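Local structure of Sodium/calcium exchanger membrane region domain-containing protein (Archaeoglobus fulgidus, 4KPP) at residues 19-22 and 23-26; 31-34 and 35-39; 67-70 and 71-75; 243-246 and 247-251. The protein probably exchanges protons for calcium ions across the membrane, as a counter-transporter of the sodium/calcium exchanger family. All coordinates share one frame; numbering follows the deposited sequence.

Contact 1: 19-22 and 23-26; sequences PWLI and SLAF. With OLA (oleic acid), chain F.
Ser23 answers Pro19 one turn earlier, at the start of a run of i to i+4 pairs that closes the short helix 18-25. Its OG, set beside its own backbone N by a chi1 of -58°, turns back to donate to Pro19 O at 2.5 Å, where a weak backbone bond from Ser23 N also arrives; the same hydroxyl is also hydrogen-bonded to His30 NE2. Leu24 comes next and lies over the indole of Trp20 in a CH-pi contact, CG standing 4.0 Å from the centroid of the five-membered ring. From that one face its methyls spread along the indole: CD1 reaches Trp20 NE1 at 3.4 Å and CD2 reaches Trp20 CZ2 at 3.7 Å. The indole nitrogen donates to Met222 O, which ties this helix to the loop after helix 202-221. Were Trp20 replaced by an alanine, Leu24 would probably lose the ring it packs on and Met222 O this donor. Ala25 N bonds to Leu21 O, while an oleic acid runs alongside, its C3 3.3 Å from Leu24 O. At Phe26, where helical geometry ends, the ring lies beside Ile22, Ile22 CG2 to Phe26 CD2 4.1 Å, and Ile22 O sits in the ring plane at its edge, 3.5 Å from Phe26 CD2.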
ATOM      1  N   PRO A  19       5.287  -1.244  24.920  1.00 26.90           N
ATOM      2  CA  PRO A  19       5.065   0.072  25.534  1.00 31.35           C
ATOM      3  C   PRO A  19       3.630   0.566  25.365  1.00 31.92           C
ATOM      4  O   PRO A  19       3.061   1.130  26.303  1.00 25.86           O
ATOM      5  CB  PRO A  19       6.042   0.977  24.780  1.00 28.34           C
ATOM      6  CG  PRO A  19       7.154   0.067  24.387  1.00 25.41           C
ATOM      7  CD  PRO A  19       6.490  -1.246  24.064  1.00 25.03           C
ATOM      8  N   TRP A  20       3.044   0.324  24.197  1.00 31.67           N
ATOM      9  CA  TRP A  20       1.651   0.687  23.980  1.00 29.21           C
ATOM     10  C   TRP A  20       0.672  -0.300  24.620  1.00 30.19           C
ATOM     11  O   TRP A  20      -0.314   0.112  25.228  1.00 31.07           O
ATOM     12  CB  TRP A  20       1.334   0.860  22.493  1.00 24.57           C
ATOM     13  CG  TRP A  20      -0.107   1.183  22.271  1.00 24.21           C
ATOM     14  CD1 TRP A  20      -1.021   0.437  21.580  1.00 24.44           C
ATOM     15  CD2 TRP A  20      -0.819   2.318  22.781  1.00 24.49           C
ATOM     16  NE1 TRP A  20      -2.253   1.047  21.614  1.00 23.63           N
ATOM     17  CE2 TRP A  20      -2.156   2.202  22.346  1.00 24.04           C
ATOM     18  CE3 TRP A  20      -0.455   3.425  23.555  1.00 27.64           C
ATOM     19  CZ2 TRP A  20      -3.128   3.152  22.662  1.00 22.45           C
ATOM     20  CZ3 TRP A  20      -1.424   4.368  23.866  1.00 25.89           C
ATOM     21  CH2 TRP A  20      -2.744   4.224  23.417  1.00 20.49           C
ATOM     22  N   LEU A  21       0.944  -1.595  24.483  1.00 31.96           N
ATOM     23  CA  LEU A  21       0.059  -2.622  25.036  1.00 31.04           C
ATOM     24  C   LEU A  21      -0.020  -2.564  26.560  1.00 33.06           C
ATOM     25  O   LEU A  21      -1.095  -2.719  27.141  1.00 36.24           O
ATOM     26  CB  LEU A  21       0.485  -4.019  24.577  1.00 28.54           C
ATOM     27  CG  LEU A  21       0.080  -4.400  23.150  1.00 32.09           C
ATOM     28  CD1 LEU A  21       0.551  -5.805  22.807  1.00 31.15           C
ATOM     29  CD2 LEU A  21      -1.426  -4.273  22.961  1.00 27.72           C
ATOM     30  N   ILE A  22       1.123  -2.343  27.203  1.00 29.81           N
ATOM     31  CA  ILE A  22       1.166  -2.180  28.649  1.00 32.93           C
ATOM     32  C   ILE A  22       0.379  -0.940  29.063  1.00 37.46           C
ATOM     33  O   ILE A  22      -0.366  -0.963  30.044  1.00 42.12           O
ATOM     34  CB  ILE A  22       2.620  -2.084  29.151  1.00 36.00           C
ATOM     35  CG1 ILE A  22       3.323  -3.431  28.971  1.00 38.71           C
ATOM     36  CG2 ILE A  22       2.666  -1.634  30.605  1.00 35.07           C
ATOM     37  CD1 ILE A  22       4.833  -3.358  29.062  1.00 42.50           C
ATOM     38  N   SER A  23       0.533   0.135  28.292  1.00 34.68           N
ATOM     39  CA  SER A  23      -0.191   1.377  28.541  1.00 34.69           C
ATOM     40  C   SER A  23      -1.699   1.173  28.432  1.00 37.91           C
ATOM     41  O   SER A  23      -2.467   1.760  29.192  1.00 37.39           O
ATOM     42  CB  SER A  23       0.259   2.472  27.569  1.00 31.00           C
ATOM     43  OG  SER A  23       1.650   2.713  27.680  1.00 32.38           O
ATOM     44  N   LEU A  24      -2.117   0.341  27.483  1.00 38.86           N
ATOM     45  CA  LEU A  24      -3.529   0.001  27.340  1.00 39.44           C
ATOM     46  C   LEU A  24      -4.010  -0.823  28.529  1.00 40.80           C
ATOM     47  O   LEU A  24      -5.094  -0.586  29.063  1.00 43.71           O
ATOM     48  CB  LEU A  24      -3.773  -0.778  26.047  1.00 41.18           C
ATOM     49  CG  LEU A  24      -3.934   0.004  24.744  1.00 38.72           C
ATOM     50  CD1 LEU A  24      -4.128  -0.956  23.580  1.00 36.92           C
ATOM     51  CD2 LEU A  24      -5.104   0.973  24.842  1.00 36.15           C
ATOM     52  N   ALA A  25      -3.197  -1.796  28.933  1.00 39.30           N
ATOM     53  CA  ALA A  25      -3.558  -2.697  30.022  1.00 43.22           C
ATOM     54  C   ALA A  25      -3.827  -1.942  31.320  1.00 46.89           C
ATOM     55  O   ALA A  25      -4.764  -2.261  32.052  1.00 49.68           O
ATOM     56  CB  ALA A  25      -2.472  -3.744  30.230  1.00 41.09           C
ATOM     57  N   PHE A  26      -3.007  -0.931  31.591  1.00 44.27           N
ATOM     58  CA  PHE A  26      -3.132  -0.159  32.821  1.00 48.09           C
ATOM     59  C   PHE A  26      -3.957   1.107  32.646  1.00 48.21           C
ATOM     60  O   PHE A  26      -4.053   1.921  33.565  1.00 49.70           O
ATOM     61  CB  PHE A  26      -1.751   0.182  33.380  1.00 52.18           C
ATOM     62  CG  PHE A  26      -1.108  -0.952  34.117  1.00 56.13           C
ATOM     63  CD1 PHE A  26      -1.406  -1.186  35.449  1.00 56.27           C
ATOM     64  CD2 PHE A  26      -0.210  -1.790  33.477  1.00 58.44           C
ATOM     65  CE1 PHE A  26      -0.819  -2.232  36.132  1.00 59.51           C
ATOM     66  CE2 PHE A  26       0.381  -2.839  34.155  1.00 60.51           C
ATOM     67  CZ  PHE A  26       0.077  -3.061  35.485  1.00 60.59           C
TER
HETATM   68  C3  OLA F 503      -7.735  -1.989  27.696  1.00 55.52           C
HETATM   69  C4  OLA F 503      -7.554  -3.494  27.550  1.00 55.74           C
HETATM   70  C5  OLA F 503      -6.668  -3.830  26.355  1.00 55.64           C
HETATM   71  C6  OLA F 503      -5.248  -4.164  26.798  1.00 54.12           C
HETATM   72  C7  OLA F 503      -4.705  -5.356  26.019  1.00 52.60           C
HETATM   73  C8  OLA F 503      -3.634  -6.092  26.814  1.00 52.74           C

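Contact 2: 31-34 and 35-39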
ATOM      1  N   PRO A  31       0.149  12.019  26.753  1.00 38.81           N
ATOM      2  CA  PRO A  31      -0.102  13.208  25.929  1.00 34.47           C
ATOM      3  C   PRO A  31      -0.139  12.856  24.440  1.00 33.71           C
ATOM      4  O   PRO A  31       0.254  11.750  24.064  1.00 34.41           O
ATOM      5  CB  PRO A  31       1.106  14.101  26.225  1.00 30.60           C
ATOM      6  CG  PRO A  31       1.582  13.661  27.557  1.00 35.18           C
ATOM      7  CD  PRO A  31       1.332  12.187  27.614  1.00 35.85           C
ATOM      8  N   ALA A  32      -0.583  13.796  23.612  1.00 31.49           N
ATOM      9  CA  ALA A  32      -0.806  13.553  22.185  1.00 28.75           C
ATOM     10  C   ALA A  32       0.377  12.935  21.432  1.00 29.58           C
ATOM     11  O   ALA A  32       0.243  11.871  20.827  1.00 30.69           O
ATOM     12  CB  ALA A  32      -1.255  14.842  21.499  1.00 27.86           C
ATOM     13  N   LEU A  33       1.528  13.600  21.467  1.00 26.56           N
ATOM     14  CA  LEU A  33       2.692  13.141  20.717  1.00 24.99           C
ATOM     15  C   LEU A  33       3.174  11.761  21.162  1.00 29.09           C
ATOM     16  O   LEU A  33       3.434  10.890  20.332  1.00 30.61           O
ATOM     17  CB  LEU A  33       3.836  14.156  20.804  1.00 25.52           C
ATOM     18  CG  LEU A  33       5.092  13.771  20.017  1.00 26.63           C
ATOM     19  CD1 LEU A  33       4.759  13.624  18.535  1.00 26.62           C
ATOM     20  CD2 LEU A  33       6.226  14.770  20.226  1.00 22.43           C
ATOM     21  N   THR A  34       3.293  11.561  22.469  1.00 30.44           N
ATOM     22  CA  THR A  34       3.792  10.290  22.983  1.00 30.44           C
ATOM     23  C   THR A  34       2.813   9.142  22.721  1.00 27.45           C
ATOM     24  O   THR A  34       3.230   8.010  22.470  1.00 26.25           O
ATOM     25  CB  THR A  34       4.186  10.378  24.475  1.00 34.78           C
ATOM     26  OG1 THR A  34       3.575   9.308  25.204  1.00 42.45           O
ATOM     27  CG2 THR A  34       3.747  11.701  25.066  1.00 36.97           C
ATOM     28  N   GLN A  35       1.517   9.441  22.751  1.00 25.65           N
ATOM     29  CA  GLN A  35       0.510   8.456  22.365  1.00 22.82           C
ATOM     30  C   GLN A  35       0.712   8.025  20.916  1.00 21.08           C
ATOM     31  O   GLN A  35       0.579   6.849  20.588  1.00 23.71           O
ATOM     32  CB  GLN A  35      -0.909   8.999  22.554  1.00 23.15           C
ATOM     33  CG  GLN A  35      -1.979   8.094  21.946  1.00 27.13           C
ATOM     34  CD  GLN A  35      -3.394   8.528  22.272  1.00 32.74           C
ATOM     35  OE1 GLN A  35      -3.806   8.537  23.433  1.00 38.60           O
ATOM     36  NE2 GLN A  35      -4.154   8.881  21.243  1.00 33.17           N
ATOM     37  N   THR A  36       1.045   8.988  20.062  1.00 21.00           N
ATOM     38  CA  THR A  36       1.274   8.729  18.644  1.00 25.17           C
ATOM     39  C   THR A  36       2.503   7.855  18.436  1.00 27.66           C
ATOM     40  O   THR A  36       2.470   6.889  17.674  1.00 27.14           O
ATOM     41  CB  THR A  36       1.476  10.041  17.863  1.00 25.04           C
ATOM     42  OG1 THR A  36       0.366  10.913  18.097  1.00 28.68           O
ATOM     43  CG2 THR A  36       1.599   9.770  16.369  1.00 21.76           C
ATOM     44  N   LEU A  37       3.588   8.209  19.118  1.00 27.44           N
ATOM     45  CA  LEU A  37       4.839   7.470  19.018  1.00 29.38           C
ATOM     46  C   LEU A  37       4.686   6.014  19.465  1.00 26.09           C
ATOM     47  O   LEU A  37       5.084   5.096  18.751  1.00 27.49           O
ATOM     48  CB  LEU A  37       5.930   8.168  19.835  1.00 31.16           C
ATOM     49  CG  LEU A  37       6.258   9.592  19.378  1.00 31.77           C
ATOM     50  CD1 LEU A  37       7.232  10.275  20.331  1.00 26.43           C
ATOM     51  CD2 LEU A  37       6.810   9.575  17.960  1.00 35.91           C
ATOM     52  N   LEU A  38       4.101   5.813  20.642  1.00 24.15           N
ATOM     53  CA  LEU A  38       3.946   4.474  21.203  1.00 26.41           C
ATOM     54  C   LEU A  38       2.983   3.598  20.402  1.00 26.59           C
ATOM     55  O   LEU A  38       3.300   2.452  20.083  1.00 29.80           O
ATOM     56  CB  LEU A  38       3.510   4.551  22.669  1.00 28.38           C
ATOM     57  CG  LEU A  38       4.548   5.112  23.646  1.00 33.27           C
ATOM     58  CD1 LEU A  38       4.053   5.015  25.084  1.00 31.18           C
ATOM     59  CD2 LEU A  38       5.901   4.416  23.486  1.00 33.56           C
ATOM     60  N   SER A  39       1.815   4.139  20.073  1.00 25.43           N
ATOM     61  CA  SER A  39       0.825   3.398  19.297  1.00 26.84           C
ATOM     62  C   SER A  39       1.337   3.162  17.884  1.00 22.54           C
ATOM     63  O   SER A  39       1.088   2.107  17.291  1.00 18.30           O
ATOM     64  CB  SER A  39      -0.511   4.141  19.264  1.00 27.50           C
ATOM     65  OG  SER A  39      -0.345   5.438  18.719  1.00 32.31           O
TER
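Leu37 leans back over Leu33, one helical turn before it, and can be followed outward atom by atom. Its CB passes 3.7 Å from Leu33 O. At CB the chain swings to the N-H side of the residue (chi1 -61°), which lays CG still closer to that carbonyl oxygen, at 3.3 Å. From there CD1 rises to the neighbouring side chain and touches Leu33 CG at 4.1 Å, the two leucines crossing at a slant on the surface of the protein. Beneath them Leu37 N donates to Leu33 O. These are the opening turns of the long helix 32-60, with Pro31 at the N-cap position and its carbonyl taking the N-H of Gln35, and they enter a predicted transmembrane span. A hydroxyl repeats the backbone pattern on the buried flank: Thr36 OG1 donates to Ala32 O at 2.9 Å from above the carbonyl plane, 37° out of it, whereas Thr36 N comes to the same oxygen from the other face, so two donors grip one acceptor. Ser39 treats Gln35 O likewise, with its N and OG on opposite faces. The extended Gln35 chain carries NE2 away to Ala226 O, at the start of helix 224-237.

Contact 3: 67-70 and 71-75; sequences LAIV and ALLAV
The flat groups that meet between Ile69 and Leu73 are peptides, no aromatic ring taking part: Leu73 N comes to Ile69 O at 3.0 Å. That bond is nearly straight, with an N-H...O angle of 165°. Leu72 N approaches Ala68 O with a more bent N-H. The remaining bonds are weak and partly shared: Ala71 N lies between Leu67 O and Ala68 O, Leu72 N also reaches Ile69 O weakly, and Ala74 N only loosely holds Val70 O, at 3.2 Å. Ile69 and Leu73 stand side by side and point the same way, Ile69 CG2 to Leu73 CD1 4.1 Å. Leu73 CG points away from its carbonyl carbon (chi1 -64°) and rests 3.4 Å from Ile69 O. Leu73 also packs on Ile50 and Ala54 of helix 32-60, while Leu72 touches Tyr173 of helix 163-182 and Asn284 of helix 271-285. Val75, at the N-cap position of helix 76-91, bonds its N back to Leu72 O and touches Glu255 and Glu258 of helix 242-267. Helix 67-73, a break and helix 76-91, sharing a predicted membrane span, are consistent with the discontinuous transmembrane helix known in other members of the family.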
ATOM      1  N   LEU A  67       1.769 -14.073  -4.216  1.00 37.35           N
ATOM      2  CA  LEU A  67       2.612 -12.917  -3.945  1.00 38.31           C
ATOM      3  C   LEU A  67       1.755 -11.663  -3.793  1.00 37.71           C
ATOM      4  O   LEU A  67       2.103 -10.748  -3.050  1.00 39.74           O
ATOM      5  CB  LEU A  67       3.648 -12.739  -5.062  1.00 36.13           C
ATOM      6  CG  LEU A  67       4.884 -11.879  -4.776  1.00 35.91           C
ATOM      7  CD1 LEU A  67       6.055 -12.355  -5.618  1.00 36.87           C
ATOM      8  CD2 LEU A  67       4.613 -10.401  -5.032  1.00 36.59           C
ATOM      9  N   ALA A  68       0.629 -11.633  -4.498  1.00 34.76           N
ATOM     10  CA  ALA A  68      -0.291 -10.508  -4.421  1.00 29.81           C
ATOM     11  C   ALA A  68      -0.909 -10.414  -3.030  1.00 26.66           C
ATOM     12  O   ALA A  68      -1.024  -9.326  -2.466  1.00 27.60           O
ATOM     13  CB  ALA A  68      -1.375 -10.635  -5.485  1.00 27.48           C
ATOM     14  N   ILE A  69      -1.297 -11.560  -2.481  1.00 27.54           N
ATOM     15  CA  ILE A  69      -1.901 -11.610  -1.153  1.00 26.20           C
ATOM     16  C   ILE A  69      -0.914 -11.211  -0.058  1.00 26.59           C
ATOM     17  O   ILE A  69      -1.273 -10.488   0.874  1.00 31.12           O
ATOM     18  CB  ILE A  69      -2.531 -12.998  -0.859  1.00 49.53           C
ATOM     19  CG1 ILE A  69      -3.983 -13.026  -1.340  1.00 50.99           C
ATOM     20  CG2 ILE A  69      -2.479 -13.329   0.624  1.00 48.92           C
ATOM     21  CD1 ILE A  69      -4.740 -14.276  -0.939  1.00 54.92           C
ATOM     22  N   VAL A  70       0.333 -11.660  -0.176  1.00 25.52           N
ATOM     23  CA  VAL A  70       1.344 -11.286   0.807  1.00 27.63           C
ATOM     24  C   VAL A  70       1.693  -9.805   0.680  1.00 26.34           C
ATOM     25  O   VAL A  70       2.134  -9.185   1.641  1.00 27.54           O
ATOM     26  CB  VAL A  70       2.622 -12.161   0.721  1.00 48.51           C
ATOM     27  CG1 VAL A  70       2.257 -13.630   0.569  1.00 49.33           C
ATOM     28  CG2 VAL A  70       3.520 -11.708  -0.416  1.00 51.04           C
ATOM     29  N   ALA A  71       1.478  -9.240  -0.505  1.00 26.67           N
ATOM     30  CA  ALA A  71       1.705  -7.817  -0.726  1.00 24.54           C
ATOM     31  C   ALA A  71       0.575  -7.003  -0.102  1.00 27.42           C
ATOM     32  O   ALA A  71       0.768  -5.853   0.290  1.00 31.88           O
ATOM     33  CB  ALA A  71       1.830  -7.517  -2.209  1.00 24.21           C
ATOM     34  N   LEU A  72      -0.606  -7.609  -0.016  1.00 25.75           N
ATOM     35  CA  LEU A  72      -1.743  -6.986   0.651  1.00 25.60           C
ATOM     36  C   LEU A  72      -1.538  -6.995   2.159  1.00 25.99           C
ATOM     37  O   LEU A  72      -1.718  -5.975   2.829  1.00 24.42           O
ATOM     38  CB  LEU A  72      -3.043  -7.714   0.297  1.00 27.22           C
ATOM     39  CG  LEU A  72      -4.267  -7.323   1.127  1.00 27.29           C
ATOM     40  CD1 LEU A  72      -4.587  -5.848   0.946  1.00 25.66           C
ATOM     41  CD2 LEU A  72      -5.467  -8.190   0.776  1.00 29.75           C
ATOM     42  N   LEU A  73      -1.160  -8.156   2.688  1.00 26.96           N
ATOM     43  CA  LEU A  73      -0.937  -8.311   4.120  1.00 29.84           C
ATOM     44  C   LEU A  73       0.202  -7.417   4.607  1.00 32.16           C
ATOM     45  O   LEU A  73       0.275  -7.081   5.787  1.00 37.23           O
ATOM     46  CB  LEU A  73      -0.660  -9.778   4.468  1.00 29.59           C
ATOM     47  CG  LEU A  73      -1.797 -10.780   4.219  1.00 33.54           C
ATOM     48  CD1 LEU A  73      -1.319 -12.210   4.416  1.00 34.34           C
ATOM     49  CD2 LEU A  73      -2.996 -10.493   5.117  1.00 35.60           C
ATOM     50  N   ALA A  74       1.077  -7.023   3.686  1.00 29.62           N
ATOM     51  CA  ALA A  74       2.208  -6.155   4.009  1.00 26.77           C
ATOM     52  C   ALA A  74       1.791  -4.700   4.260  1.00 26.68           C
ATOM     53  O   ALA A  74       2.563  -3.915   4.812  1.00 32.16           O
ATOM     54  CB  ALA A  74       3.264  -6.225   2.913  1.00 22.61           C
ATOM     55  N   VAL A  75       0.577  -4.343   3.847  1.00 23.60           N
ATOM     56  CA  VAL A  75       0.089  -2.973   4.006  1.00 23.15           C
ATOM     57  C   VAL A  75      -1.216  -2.913   4.797  1.00 26.12           C
ATOM     58  O   VAL A  75      -2.021  -2.002   4.630  1.00 30.57           O
ATOM     59  CB  VAL A  75      -0.072  -2.253   2.649  1.00 22.43           C
ATOM     60  CG1 VAL A  75       1.285  -2.071   1.988  1.00 26.44           C
ATOM     61  CG2 VAL A  75      -1.020  -3.018   1.733  1.00 16.41           C
TER

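Contact 4: 243-246 and 247-251; sequences FLAV and QWIAP
Leu244 meets Trp248 at the rim of the indole, not over its face: CD2 lies in the ring plane, 4.0 Å from Trp248 CD1 and close to NE1 as well. In Trp248 a chi1 of -53° brings the start of the ring back toward Leu244 O. One face of the indole is taken by the preceding residue, Gln247, whose CG stands 3.7 Å above the plane over the ring centre. Outside the pair, Phe348 meets the indole with its plane nearly perpendicular, and Arg109 touches it from helix 96-127. With a serine here instead of Trp248, Leu244 CD2, Gln247 CG and Phe348 would be likely to lose their shared partner and border a gap. On another side of the helix Ile249 CD1 reaches back to Ala245 CB at 4.3 Å, and both residues rest on Leu231.

Beneath these side chains the helix widens into a pi-type turn. Leu244 O takes Trp248 N at 2.9 Å from above its carbonyl plane and Ile249 N only weakly. Ala250 N skips a residue and donates to Ala245 O at 2.9 Å, almost straight, with an N-H...O angle of 166°. Pro251 has no N-H to offer; its CD stands 3.5 Å from Val246 O, and the helix kinks there. Val246 O gets no N-H from Ala250, which bonds to Ala245 O, nor from Pro251, and accepts instead from Asn103 ND2, so a carbonyl left over at the kink is met by a side chain of helix 96-127, which is likely to link the two helices there.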
ATOM      1  N   PHE A 243      -4.449  18.024   7.337  1.00 36.91           N
ATOM      2  CA  PHE A 243      -4.425  17.303   6.069  1.00 33.73           C
ATOM      3  C   PHE A 243      -3.038  16.775   5.749  1.00 30.58           C
ATOM      4  O   PHE A 243      -2.898  15.734   5.113  1.00 25.25           O
ATOM      5  CB  PHE A 243      -4.935  18.176   4.921  1.00 36.02           C
ATOM      6  CG  PHE A 243      -6.426  18.171   4.783  1.00 40.83           C
ATOM      7  CD1 PHE A 243      -7.078  17.074   4.238  1.00 42.65           C
ATOM      8  CD2 PHE A 243      -7.180  19.256   5.199  1.00 43.22           C
ATOM      9  CE1 PHE A 243      -8.458  17.059   4.111  1.00 43.97           C
ATOM     10  CE2 PHE A 243      -8.559  19.251   5.075  1.00 47.39           C
ATOM     11  CZ  PHE A 243      -9.200  18.150   4.529  1.00 46.98           C
ATOM     12  N   LEU A 244      -2.013  17.492   6.195  1.00 32.28           N
ATOM     13  CA  LEU A 244      -0.641  17.060   5.974  1.00 35.72           C
ATOM     14  C   LEU A 244      -0.331  15.806   6.791  1.00 34.44           C
ATOM     15  O   LEU A 244       0.385  14.914   6.332  1.00 36.40           O
ATOM     16  CB  LEU A 244       0.335  18.185   6.317  1.00 42.22           C
ATOM     17  CG  LEU A 244       0.163  19.493   5.536  1.00 46.81           C
ATOM     18  CD1 LEU A 244       1.172  20.532   6.002  1.00 47.33           C
ATOM     19  CD2 LEU A 244       0.277  19.267   4.030  1.00 45.29           C
ATOM     20  N   ALA A 245      -0.879  15.740   7.999  1.00 29.32           N
ATOM     21  CA  ALA A 245      -0.687  14.584   8.868  1.00 28.49           C
ATOM     22  C   ALA A 245      -1.443  13.370   8.330  1.00 26.52           C
ATOM     23  O   ALA A 245      -0.890  12.278   8.226  1.00 24.92           O
ATOM     24  CB  ALA A 245      -1.136  14.908  10.290  1.00 25.48           C
ATOM     25  N   VAL A 246      -2.708  13.578   7.985  1.00 27.15           N
ATOM     26  CA  VAL A 246      -3.566  12.524   7.450  1.00 26.53           C
ATOM     27  C   VAL A 246      -3.045  11.973   6.123  1.00 26.39           C
ATOM     28  O   VAL A 246      -3.062  10.763   5.888  1.00 22.84           O
ATOM     29  CB  VAL A 246      -5.014  13.038   7.255  1.00 26.63           C
ATOM     30  CG1 VAL A 246      -5.841  12.048   6.440  1.00 29.81           C
ATOM     31  CG2 VAL A 246      -5.664  13.305   8.600  1.00 20.59           C
ATOM     32  N   GLN A 247      -2.559  12.865   5.269  1.00 29.93           N
ATOM     33  CA  GLN A 247      -2.170  12.489   3.915  1.00 26.72           C
ATOM     34  C   GLN A 247      -0.726  12.013   3.805  1.00 28.67           C
ATOM     35  O   GLN A 247      -0.424  11.113   3.020  1.00 30.16           O
ATOM     36  CB  GLN A 247      -2.406  13.658   2.961  1.00 29.31           C
ATOM     37  CG  GLN A 247      -2.334  13.301   1.496  1.00 37.81           C
ATOM     38  CD  GLN A 247      -2.911  14.387   0.608  1.00 38.81           C
ATOM     39  OE1 GLN A 247      -3.549  14.100  -0.402  1.00 42.49           O
ATOM     40  NE2 GLN A 247      -2.686  15.641   0.980  1.00 33.38           N
ATOM     41  N   TRP A 248       0.171  12.609   4.586  1.00 26.11           N
ATOM     42  CA  TRP A 248       1.595  12.332   4.413  1.00 26.92           C
ATOM     43  C   TRP A 248       2.262  11.603   5.577  1.00 27.20           C
ATOM     44  O   TRP A 248       3.064  10.694   5.362  1.00 30.17           O
ATOM     45  CB  TRP A 248       2.359  13.614   4.069  1.00 27.68           C
ATOM     46  CG  TRP A 248       1.783  14.344   2.893  1.00 28.52           C
ATOM     47  CD1 TRP A 248       1.322  15.627   2.873  1.00 28.08           C
ATOM     48  CD2 TRP A 248       1.590  13.828   1.568  1.00 24.73           C
ATOM     49  NE1 TRP A 248       0.865  15.946   1.620  1.00 28.33           N
ATOM     50  CE2 TRP A 248       1.017  14.859   0.800  1.00 25.35           C
ATOM     51  CE3 TRP A 248       1.852  12.598   0.956  1.00 25.53           C
ATOM     52  CZ2 TRP A 248       0.699  14.699  -0.549  1.00 26.51           C
ATOM     53  CZ3 TRP A 248       1.536  12.441  -0.385  1.00 27.17           C
ATOM     54  CH2 TRP A 248       0.967  13.485  -1.122  1.00 26.14           C
ATOM     55  N   ILE A 249       1.938  11.998   6.803  1.00 24.91           N
ATOM     56  CA  ILE A 249       2.578  11.389   7.965  1.00 27.66           C
ATOM     57  C   ILE A 249       2.012  10.008   8.275  1.00 27.21           C
ATOM     58  O   ILE A 249       2.765   9.058   8.475  1.00 31.37           O
ATOM     59  CB  ILE A 249       2.494  12.289   9.212  1.00 31.75           C
ATOM     60  CG1 ILE A 249       3.171  13.632   8.939  1.00 33.24           C
ATOM     61  CG2 ILE A 249       3.156  11.612  10.402  1.00 33.71           C
ATOM     62  CD1 ILE A 249       3.152  14.572  10.125  1.00 38.58           C
ATOM     63  N   ALA A 250       0.687   9.897   8.304  1.00 27.33           N
ATOM     64  CA  ALA A 250       0.036   8.619   8.596  1.00 25.49           C
ATOM     65  C   ALA A 250       0.396   7.482   7.623  1.00 28.87           C
ATOM     66  O   ALA A 250       0.687   6.374   8.067  1.00 32.45           O
ATOM     67  CB  ALA A 250      -1.487   8.786   8.719  1.00 18.07           C
ATOM     68  N   PRO A 251       0.372   7.740   6.302  1.00 33.23           N
ATOM     69  CA  PRO A 251       0.771   6.640   5.416  1.00 36.50           C
ATOM     70  C   PRO A 251       2.256   6.305   5.528  1.00 43.89           C
ATOM     71  O   PRO A 251       2.642   5.160   5.284  1.00 45.76           O
ATOM     72  CB  PRO A 251       0.465   7.187   4.017  1.00 30.95           C
ATOM     73  CG  PRO A 251      -0.561   8.223   4.233  1.00 31.95           C
ATOM     74  CD  PRO A 251      -0.201   8.863   5.537  1.00 33.22           C
TER

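How the contacts relate
Contacts 1 and 2 lie on consecutive helices, their centres about 12 Å apart, and touch: Trp20 CB packs 3.5 Å from Leu38 O, Pro19 CB lies 3.7 Å from Leu38 CD2, and Trp20 CH2 reaches Gln35 CG at 4.2 Å. Contact 4, its centre about 15 Å from that of contact 2, comes within about 6 Å of it at nearest atoms, without touching. The centre of contact 3 is the nearest of the four to the centre of the chain, about 9 Å away; its nearest atoms are about 8 Å from contact 4. Only contact 1 includes the oleic acid. All four lie away from the calcium site formed by Ile330, Asp333, Lys335 and Glu340.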